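Adhesion and penetration protein autotransporter (Haemophilus influenzae, PDB 3SYJ) promotes adherence of the bacterium to host cells, invasion and bacterial aggregation as a self-associating, surface-displayed passenger domain, and is probably also a serine protease. Local coordinates at residues 88-93 with 492-497; 124-129 with 405-410; 502-507 with 548-553. One frame throughout, in Å; residues are numbered along the deposited sequence.

Contact 1 (88-93 with 492-497); sequences NPDQHR and IQNTDE
Asp90 and His92 of the protease-domain loop take hold of Asn494 and Gln493 on strand 493-494 of the beta-helix. The backbone N of Asn494 donates to Asp90 OD2 at 3.0 Å, meeting the carboxylate from above its plane. His92 NE2 gives its proton to Gln493 OE1 at 2.8 Å, close to the plane of the imidazole, while the ring and amide planes stand 49° apart. Glutamine suits this place because its chain, extended beyond CG, carries a carbonyl oxygen across to the ring.

Waters complete the first shell. One joins Asp90 OD2 to Ile492 O, and another joins Asp90 OD1 to Gln493 OE1. Thr495 meets the next residue of the loop, its OG1 3.4 Å from Gln91 CA, and this buried hydroxyl has no polar partner in the model.

Further out, Asn88 positions the aspartate: its OD1 accepts from Asp90 N at 3.0 Å, an Asx turn leading into the 3-10 turn 89-91. Arg491 forms a salt bridge with Asp90 OD1, and Tyr472 stacks on the His92 ring. A buried carboxylate so surrounded would be expected to stay ionised, and the two direct hydrogen bonds and bridging waters make this domain junction largely polar.

Contact 2 (124-129 with 405-410); sequences FVTEAA and SKIGKG
Phe124 and Ser405 bring their CA atoms to 5.8 Å, the closest approach of the irregular segment 124-129 to strand 403-407. The serine hydroxyl makes the one hydrogen bond between them: Ser405 OG donates to Phe124 O at 2.9 Å, in the carbonyl plane and on a lone pair. With OG anti to its own carbonyl carbon (chi1 -67°), a side chain this short reaches a neighbouring backbone oxygen directly. Serine suits the place by combining that hydroxyl with a compact CB that packs against a methyl of the loop.

Beside this bond the contact is apolar. The phenyl ring of Phe124 and the Ile407 chain cross at about a right angle, and the terminal methyl does the touching, with Ile407 CD1 3.4 Å from Phe124 CD2. A chi1 of 57° sets Ile407 CG1 between its backbone N and carbonyl carbon; from there CG1 carries CD1 to the ring, while the other branch, CG2, turns to the loop and lies 3.9 Å from Val125 O. Thr126 supplies a methyl on the same surface, CG2 resting 3.8 Å from Ser405 CB, while its hydroxyl is bonded to Ser425 on the next strand of the parallel sheet.

Behind the strand end, Lys406 folds back, and its NZ donates to the carbonyl oxygens of Ile407, Gly410 and Asp428, tying the turn that follows to the strand. Since every touching residue is buried, the loop of the protease domain meets the beta-helix through methyl and ring packing, with a serine hydroxyl giving a buried carbonyl a hydrogen bond.

Contact 3 (502-507 with 548-553); sequences VNHNTT and KNKHNG
Asn503 meets Gly553 through its backbone: Gly553 N donates to Asn503 O at 2.7 Å, a weak bond because the angle at the hydrogen is only 128°. A water adds to this junction, accepting from Asn503 N and lying within reach of Gly553 O and of Asn552 OD1, which also accepts from the backbone N of Glu545. Asparagine serves at 503 through its amide, whose OD1 accepts from Asn505 N to form an Asx turn, while ND2 is bonded to Arg554 O and Gln508 O.

His504 follows, with the CD2 edge of its ring toward His551 O, 3.0 Å away and near the ring plane. The His504 CA-H points at the same oxygen, CA to O 3.6 Å, and is nearly straight at 167°. His504 CE1 lies 3.9 Å from Lys550 CD, which comes up obliquely on its extended chain. His504 NE2 is hydrogen-bonded to Glu545, which would help hold the ring's rotation.

Asn505 repeats the Asx turn, OD1 accepting from Thr507 N at 2.8 Å. Its carbonyl oxygen comes 3.6 Å from Gly553 CA, and a CB on Gly553 would clash with this oxygen and with Asn503 O, so glycine is required for so close an approach. With CG anti to its backbone N (chi1 -171°), His551 sends its ring to Asn505 and Thr506. The Thr506 CG2 methyl is placed over one face of that ring, but too tightly, and the pair is doubtful. A water lies 2.9 Å from His551 NE2.

Gln915 of the second subunit accepts from Asn552 N, Pro916 of that subunit packs on Thr506 and His551, and its Asp919 on Thr507, consistent with a role for these beta-helix loops in self-association.

From the N terminus, the chain first builds the protease domain, whose loops supply 88-93 and then 124-129. It then enters the beta-helix, where strand 403-407 returns to 124-129 and closes contact 2. Several turns later strand 493-494 returns to 88-93 and closes contact 1, so contact 2 is nested inside the longer loop. Both join the protease domain to the same parallel sheet of the beta-helix, with centres about 18 Å apart. Contact 3 comes afterwards in series, spanning only about forty residues. It joins two loops within the helix, its centre about 25 Å from that of contact 1, and there the second subunit also packs.

Contact 1 (88-93 with 492-497)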
loop_
_atom_site.group_PDB
_atom_site.type_symbol
_atom_site.label_atom_id
_atom_site.label_comp_id
_atom_site.label_asym_id
_atom_site.label_seq_id
_atom_site.Cartn_x
_atom_site.Cartn_y
_atom_site.Cartn_z
ATOM N N ASN A 88 -21.130 -42.734 26.978
ATOM C CA ASN A 88 -21.085 -41.291 27.184
ATOM C C ASN A 88 -22.422 -40.842 27.755
ATOM O O ASN A 88 -23.428 -40.883 27.056
ATOM C CB ASN A 88 -20.799 -40.582 25.847
ATOM C CG ASN A 88 -20.791 -39.056 25.963
ATOM O OD1 ASN A 88 -20.999 -38.488 27.039
ATOM N ND2 ASN A 88 -20.554 -38.389 24.842
ATOM N N PRO A 89 -22.442 -40.429 29.034
ATOM C CA PRO A 89 -23.695 -40.047 29.712
ATOM C C PRO A 89 -24.441 -38.867 29.051
ATOM O O PRO A 89 -25.646 -38.731 29.261
ATOM C CB PRO A 89 -23.226 -39.682 31.130
ATOM C CG PRO A 89 -21.765 -39.339 30.959
ATOM C CD PRO A 89 -21.291 -40.342 29.948
ATOM N N ASP A 90 -23.747 -38.049 28.260
ATOM C CA ASP A 90 -24.399 -36.961 27.521
ATOM C C ASP A 90 -25.470 -37.452 26.552
ATOM O O ASP A 90 -26.309 -36.673 26.100
ATOM C CB ASP A 90 -23.370 -36.127 26.748
ATOM C CG ASP A 90 -22.474 -35.323 27.663
ATOM O OD1 ASP A 90 -22.599 -35.497 28.892
ATOM O OD2 ASP A 90 -21.645 -34.533 27.162
ATOM N N GLN A 91 -25.444 -38.738 26.230
ATOM C CA GLN A 91 -26.351 -39.266 25.215
ATOM C C GLN A 91 -27.755 -39.482 25.749
ATOM O O GLN A 91 -28.725 -39.422 24.995
ATOM C CB GLN A 91 -25.826 -40.570 24.612
ATOM C CG GLN A 91 -26.815 -41.212 23.643
ATOM C CD GLN A 91 -26.211 -42.359 22.840
ATOM O OE1 GLN A 91 -25.394 -43.139 23.358
ATOM N NE2 GLN A 91 -26.613 -42.472 21.569
ATOM N N HIS A 92 -27.860 -39.748 27.048
ATOM C CA HIS A 92 -29.160 -39.989 27.662
ATOM C C HIS A 92 -29.982 -40.982 26.850
ATOM O O HIS A 92 -31.124 -40.697 26.463
ATOM C CB HIS A 92 -29.930 -38.678 27.804
ATOM C CG HIS A 92 -29.302 -37.719 28.761
ATOM N ND1 HIS A 92 -29.698 -37.615 30.077
ATOM C CD2 HIS A 92 -28.287 -36.840 28.601
ATOM C CE1 HIS A 92 -28.962 -36.702 30.684
ATOM N NE2 HIS A 92 -28.098 -36.215 29.812
ATOM N N ARG A 93 -29.404 -42.151 26.586
ATOM C CA ARG A 93 -30.129 -43.167 25.838
ATOM C C ARG A 93 -31.447 -43.499 26.548
ATOM O O ARG A 93 -31.513 -43.565 27.777
ATOM C CB ARG A 93 -29.275 -44.414 25.619
ATOM C CG ARG A 93 -29.647 -45.165 24.354
ATOM C CD ARG A 93 -28.870 -46.467 24.211
ATOM N NE ARG A 93 -27.540 -46.269 23.642
ATOM C CZ ARG A 93 -26.412 -46.579 24.271
ATOM N NH1 ARG A 93 -26.446 -47.109 25.492
ATOM N NH2 ARG A 93 -25.250 -46.367 23.675
ATOM N N ILE A 492 -21.422 -28.087 28.484
ATOM C CA ILE A 492 -22.532 -28.411 27.602
ATOM C C ILE A 492 -22.546 -29.917 27.369
ATOM O O ILE A 492 -21.544 -30.492 26.960
ATOM C CB ILE A 492 -22.429 -27.666 26.251
ATOM C CG1 ILE A 492 -22.260 -26.160 26.473
ATOM C CG2 ILE A 492 -23.665 -27.917 25.396
ATOM C CD1 ILE A 492 -21.890 -25.406 25.209
ATOM N N GLN A 493 -23.669 -30.563 27.659
ATOM C CA GLN A 493 -23.820 -31.975 27.340
ATOM C C GLN A 493 -24.049 -32.116 25.848
ATOM O O GLN A 493 -25.019 -31.588 25.301
ATOM C CB GLN A 493 -24.995 -32.576 28.093
ATOM C CG GLN A 493 -24.845 -32.531 29.587
ATOM C CD GLN A 493 -25.853 -33.418 30.268
ATOM O OE1 GLN A 493 -25.813 -34.636 30.121
ATOM N NE2 GLN A 493 -26.776 -32.810 31.013
ATOM N N ASN A 494 -23.142 -32.818 25.188
ATOM C CA ASN A 494 -23.250 -33.012 23.760
ATOM C C ASN A 494 -22.587 -34.325 23.401
ATOM O O ASN A 494 -21.649 -34.752 24.070
ATOM C CB ASN A 494 -22.599 -31.850 23.002
ATOM C CG ASN A 494 -21.099 -31.791 23.207
ATOM O OD1 ASN A 494 -20.624 -31.455 24.296
ATOM N ND2 ASN A 494 -20.344 -32.109 22.161
ATOM N N THR A 495 -23.094 -34.956 22.346
ATOM C CA THR A 495 -22.635 -36.269 21.901
ATOM C C THR A 495 -21.773 -36.210 20.635
ATOM O O THR A 495 -20.809 -36.968 20.510
ATOM C CB THR A 495 -23.833 -37.225 21.640
ATOM O OG1 THR A 495 -24.363 -37.686 22.887
ATOM C CG2 THR A 495 -23.393 -38.432 20.828
ATOM N N ASP A 496 -22.118 -35.316 19.704
ATOM C CA ASP A 496 -21.478 -35.310 18.380
ATOM C C ASP A 496 -21.602 -33.962 17.672
ATOM O O ASP A 496 -21.996 -32.972 18.287
ATOM C CB ASP A 496 -22.053 -36.435 17.510
ATOM C CG ASP A 496 -23.565 -36.392 17.425
ATOM O OD1 ASP A 496 -24.114 -35.285 17.261
ATOM O OD2 ASP A 496 -24.204 -37.464 17.517
ATOM N N GLU A 497 -21.269 -33.923 16.380
ATOM C CA GLU A 497 -21.280 -32.665 15.629
ATOM C C GLU A 497 -22.678 -32.217 15.214
ATOM O O GLU A 497 -22.845 -31.134 14.667
ATOM C CB GLU A 497 -20.336 -32.711 14.426
ATOM C CG GLU A 497 -20.225 -34.077 13.777
ATOM C CD GLU A 497 -19.267 -34.096 12.596
ATOM O OE1 GLU A 497 -19.198 -33.090 11.856
ATOM O OE2 GLU A 497 -18.590 -35.131 12.407
HETATM O O HOH W 1 -20.120 -39.862 22.343
HETATM O O HOH W 2 -19.997 -32.607 28.112
HETATM O O HOH W 3 -23.569 -36.106 31.272
#

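Contact 2 (124-129 with 405-410)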
loop_
_atom_site.group_PDB
_atom_site.type_symbol
_atom_site.label_atom_id
_atom_site.label_comp_id
_atom_site.label_asym_id
_atom_site.label_seq_id
_atom_site.Cartn_x
_atom_site.Cartn_y
_atom_site.Cartn_z
ATOM N N PHE A 124 -43.281 -42.377 21.488
ATOM C CA PHE A 124 -42.810 -42.070 20.134
ATOM C C PHE A 124 -41.288 -42.022 20.163
ATOM O O PHE A 124 -40.710 -41.408 21.057
ATOM C CB PHE A 124 -43.317 -40.715 19.641
ATOM C CG PHE A 124 -44.787 -40.674 19.329
ATOM C CD1 PHE A 124 -45.551 -41.824 19.341
ATOM C CD2 PHE A 124 -45.397 -39.470 18.991
ATOM C CE1 PHE A 124 -46.908 -41.770 19.042
ATOM C CE2 PHE A 124 -46.751 -39.414 18.684
ATOM C CZ PHE A 124 -47.507 -40.562 18.711
ATOM N N VAL A 125 -40.638 -42.660 19.191
ATOM C CA VAL A 125 -39.179 -42.640 19.126
ATOM C C VAL A 125 -38.688 -41.363 18.457
ATOM O O VAL A 125 -39.119 -41.030 17.359
ATOM C CB VAL A 125 -38.619 -43.872 18.373
ATOM C CG1 VAL A 125 -37.101 -43.731 18.170
ATOM C CG2 VAL A 125 -38.971 -45.164 19.112
ATOM N N THR A 126 -37.780 -40.654 19.119
ATOM C CA THR A 126 -37.327 -39.351 18.639
ATOM C C THR A 126 -35.952 -39.391 17.963
ATOM O O THR A 126 -35.613 -38.503 17.184
ATOM C CB THR A 126 -37.234 -38.353 19.803
ATOM O OG1 THR A 126 -36.395 -38.905 20.830
ATOM C CG2 THR A 126 -38.634 -38.046 20.379
ATOM N N GLU A 127 -35.154 -40.413 18.269
ATOM C CA GLU A 127 -33.746 -40.438 17.862
ATOM C C GLU A 127 -33.528 -40.726 16.379
ATOM O O GLU A 127 -32.470 -40.421 15.836
ATOM C CB GLU A 127 -32.957 -41.451 18.706
ATOM C CG GLU A 127 -32.701 -41.037 20.160
ATOM C CD GLU A 127 -33.909 -41.234 21.064
ATOM O OE1 GLU A 127 -34.906 -41.823 20.599
ATOM O OE2 GLU A 127 -33.860 -40.791 22.242
ATOM N N ALA A 128 -34.527 -41.312 15.731
ATOM C CA ALA A 128 -34.404 -41.719 14.335
ATOM C C ALA A 128 -35.756 -41.752 13.630
ATOM O O ALA A 128 -36.791 -42.023 14.251
ATOM C CB ALA A 128 -33.738 -43.095 14.248
ATOM N N ALA A 129 -35.742 -41.485 12.328
ATOM C CA ALA A 129 -36.942 -41.565 11.513
ATOM C C ALA A 129 -37.190 -43.022 11.174
ATOM O O ALA A 129 -36.265 -43.734 10.800
ATOM C CB ALA A 129 -36.762 -40.754 10.241
ATOM N N SER A 405 -42.245 -36.936 24.117
ATOM C CA SER A 405 -41.637 -37.095 22.798
ATOM C C SER A 405 -42.271 -36.155 21.777
ATOM O O SER A 405 -43.474 -36.238 21.502
ATOM C CB SER A 405 -41.812 -38.532 22.310
ATOM O OG SER A 405 -41.070 -39.441 23.098
ATOM N N LYS A 406 -41.464 -35.269 21.208
ATOM C CA LYS A 406 -41.957 -34.327 20.208
ATOM C C LYS A 406 -41.411 -34.671 18.836
ATOM O O LYS A 406 -40.201 -34.651 18.619
ATOM C CB LYS A 406 -41.588 -32.882 20.575
ATOM C CG LYS A 406 -41.514 -31.918 19.375
ATOM C CD LYS A 406 -42.882 -31.375 18.994
ATOM C CE LYS A 406 -42.827 -30.455 17.771
ATOM N NZ LYS A 406 -42.582 -31.188 16.502
ATOM N N ILE A 407 -42.311 -34.996 17.918
ATOM C CA ILE A 407 -41.917 -35.306 16.550
ATOM C C ILE A 407 -42.778 -34.527 15.566
ATOM O O ILE A 407 -43.595 -33.706 15.968
ATOM C CB ILE A 407 -41.994 -36.820 16.245
ATOM C CG1 ILE A 407 -43.402 -37.362 16.495
ATOM C CG2 ILE A 407 -40.991 -37.586 17.082
ATOM C CD1 ILE A 407 -43.537 -38.838 16.159
ATOM N N GLY A 408 -42.595 -34.784 14.277
ATOM C CA GLY A 408 -43.270 -34.010 13.255
ATOM C C GLY A 408 -42.508 -32.732 12.948
ATOM O O GLY A 408 -41.768 -32.209 13.792
ATOM N N LYS A 409 -42.679 -32.231 11.731
ATOM C CA LYS A 409 -41.968 -31.035 11.302
ATOM C C LYS A 409 -42.558 -29.751 11.886
ATOM O O LYS A 409 -41.953 -28.691 11.769
ATOM C CB LYS A 409 -41.961 -30.938 9.776
ATOM C CG LYS A 409 -41.167 -32.021 9.065
ATOM C CD LYS A 409 -41.303 -31.857 7.562
ATOM C CE LYS A 409 -40.638 -33.001 6.821
ATOM N NZ LYS A 409 -39.180 -33.075 7.137
ATOM N N GLY A 410 -43.735 -29.845 12.501
ATOM C CA GLY A 410 -44.416 -28.669 13.023
ATOM C C GLY A 410 -43.867 -28.138 14.336
ATOM O O GLY A 410 -42.908 -28.685 14.892
#

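Contact 3 (502-507 with 548-553)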
loop_
_atom_site.group_PDB
_atom_site.type_symbol
_atom_site.label_atom_id
_atom_site.label_comp_id
_atom_site.label_asym_id
_atom_site.label_seq_id
_atom_site.Cartn_x
_atom_site.Cartn_y
_atom_site.Cartn_z
ATOM N N VAL A 502 -27.164 -21.740 17.950
ATOM C CA VAL A 502 -27.334 -20.670 16.968
ATOM C C VAL A 502 -28.201 -19.529 17.508
ATOM O O VAL A 502 -28.777 -19.630 18.593
ATOM C CB VAL A 502 -27.968 -21.197 15.645
ATOM C CG1 VAL A 502 -27.169 -22.385 15.095
ATOM C CG2 VAL A 502 -29.427 -21.576 15.854
ATOM N N ASN A 503 -28.266 -18.440 16.750
ATOM C CA ASN A 503 -29.175 -17.335 17.045
ATOM C C ASN A 503 -29.832 -16.883 15.760
ATOM O O ASN A 503 -29.215 -16.186 14.959
ATOM C CB ASN A 503 -28.439 -16.159 17.694
ATOM C CG ASN A 503 -29.353 -14.968 17.946
ATOM O OD1 ASN A 503 -30.569 -15.122 18.047
ATOM N ND2 ASN A 503 -28.768 -13.776 18.059
ATOM N N HIS A 504 -31.080 -17.287 15.555
ATOM C CA HIS A 504 -31.786 -16.925 14.333
ATOM C C HIS A 504 -32.420 -15.544 14.406
ATOM O O HIS A 504 -33.061 -15.107 13.456
ATOM C CB HIS A 504 -32.850 -17.966 13.987
ATOM C CG HIS A 504 -32.283 -19.255 13.481
ATOM N ND1 HIS A 504 -32.971 -20.448 13.543
ATOM C CD2 HIS A 504 -31.085 -19.539 12.919
ATOM C CE1 HIS A 504 -32.224 -21.407 13.027
ATOM N NE2 HIS A 504 -31.074 -20.885 12.645
ATOM N N ASN A 505 -32.251 -14.866 15.535
ATOM C CA ASN A 505 -32.825 -13.537 15.696
ATOM C C ASN A 505 -32.017 -12.500 14.925
ATOM O O ASN A 505 -30.811 -12.343 15.138
ATOM C CB ASN A 505 -32.947 -13.165 17.175
ATOM C CG ASN A 505 -33.896 -11.996 17.408
ATOM O OD1 ASN A 505 -33.688 -10.892 16.896
ATOM N ND2 ASN A 505 -34.930 -12.229 18.207
ATOM N N THR A 506 -32.696 -11.806 14.021
ATOM C CA THR A 506 -32.051 -10.858 13.121
ATOM C C THR A 506 -31.759 -9.542 13.831
ATOM O O THR A 506 -30.986 -8.715 13.345
ATOM C CB THR A 506 -32.957 -10.560 11.906
ATOM O OG1 THR A 506 -34.115 -9.833 12.337
ATOM C CG2 THR A 506 -33.410 -11.849 11.250
ATOM N N THR A 507 -32.364 -9.371 14.998
ATOM C CA THR A 507 -32.401 -8.071 15.648
ATOM C C THR A 507 -31.650 -8.001 16.976
ATOM O O THR A 507 -31.068 -6.966 17.316
ATOM C CB THR A 507 -33.859 -7.641 15.853
ATOM O OG1 THR A 507 -34.311 -6.969 14.673
ATOM C CG2 THR A 507 -33.997 -6.733 17.057
ATOM N N LYS A 548 -27.141 -21.687 4.842
ATOM C CA LYS A 548 -27.253 -20.396 4.173
ATOM C C LYS A 548 -28.698 -19.887 4.127
ATOM O O LYS A 548 -28.937 -18.681 4.107
ATOM C CB LYS A 548 -26.684 -20.476 2.757
ATOM C CG LYS A 548 -25.199 -20.788 2.694
ATOM C CD LYS A 548 -24.372 -19.621 3.189
ATOM C CE LYS A 548 -22.897 -19.799 2.841
ATOM N NZ LYS A 548 -22.096 -18.614 3.275
ATOM N N ASN A 549 -29.657 -20.807 4.107
ATOM C CA ASN A 549 -31.060 -20.416 4.018
ATOM C C ASN A 549 -31.707 -20.144 5.371
ATOM O O ASN A 549 -32.916 -19.931 5.458
ATOM C CB ASN A 549 -31.871 -21.442 3.216
ATOM C CG ASN A 549 -31.715 -21.261 1.706
ATOM O OD1 ASN A 549 -30.601 -21.147 1.192
ATOM N ND2 ASN A 549 -32.835 -21.233 0.993
ATOM N N LYS A 550 -30.896 -20.154 6.425
ATOM C CA LYS A 550 -31.360 -19.757 7.745
ATOM C C LYS A 550 -30.548 -18.558 8.203
ATOM O O LYS A 550 -29.420 -18.361 7.751
ATOM C CB LYS A 550 -31.242 -20.914 8.737
ATOM C CG LYS A 550 -32.177 -22.067 8.409
ATOM C CD LYS A 550 -32.259 -23.095 9.529
ATOM C CE LYS A 550 -33.310 -24.156 9.204
ATOM N NZ LYS A 550 -33.564 -25.095 10.332
ATOM N N HIS A 551 -31.122 -17.753 9.088
ATOM C CA HIS A 551 -30.456 -16.534 9.526
ATOM C C HIS A 551 -29.333 -16.783 10.548
ATOM O O HIS A 551 -29.549 -17.373 11.609
ATOM C CB HIS A 551 -31.481 -15.513 10.047
ATOM C CG HIS A 551 -30.895 -14.160 10.320
ATOM N ND1 HIS A 551 -30.208 -13.439 9.364
ATOM C CD2 HIS A 551 -30.884 -13.396 11.441
ATOM C CE1 HIS A 551 -29.801 -12.293 9.884
ATOM N NE2 HIS A 551 -30.204 -12.240 11.141
ATOM N N ASN A 552 -28.131 -16.332 10.218
ATOM C CA ASN A 552 -27.019 -16.405 11.153
ATOM C C ASN A 552 -26.921 -15.111 11.968
ATOM O O ASN A 552 -26.128 -14.226 11.653
ATOM C CB ASN A 552 -25.709 -16.700 10.412
ATOM C CG ASN A 552 -24.584 -17.117 11.347
ATOM O OD1 ASN A 552 -24.826 -17.610 12.447
ATOM N ND2 ASN A 552 -23.342 -16.920 10.908
ATOM N N GLY A 553 -27.741 -15.009 13.013
ATOM C CA GLY A 553 -27.781 -13.820 13.847
ATOM C C GLY A 553 -26.554 -13.668 14.725
ATOM O O GLY A 553 -25.803 -14.628 14.915
HETATM O O HOH W 4 -26.280 -17.705 14.844
HETATM O O HOH W 5 -28.385 -10.664 12.748
#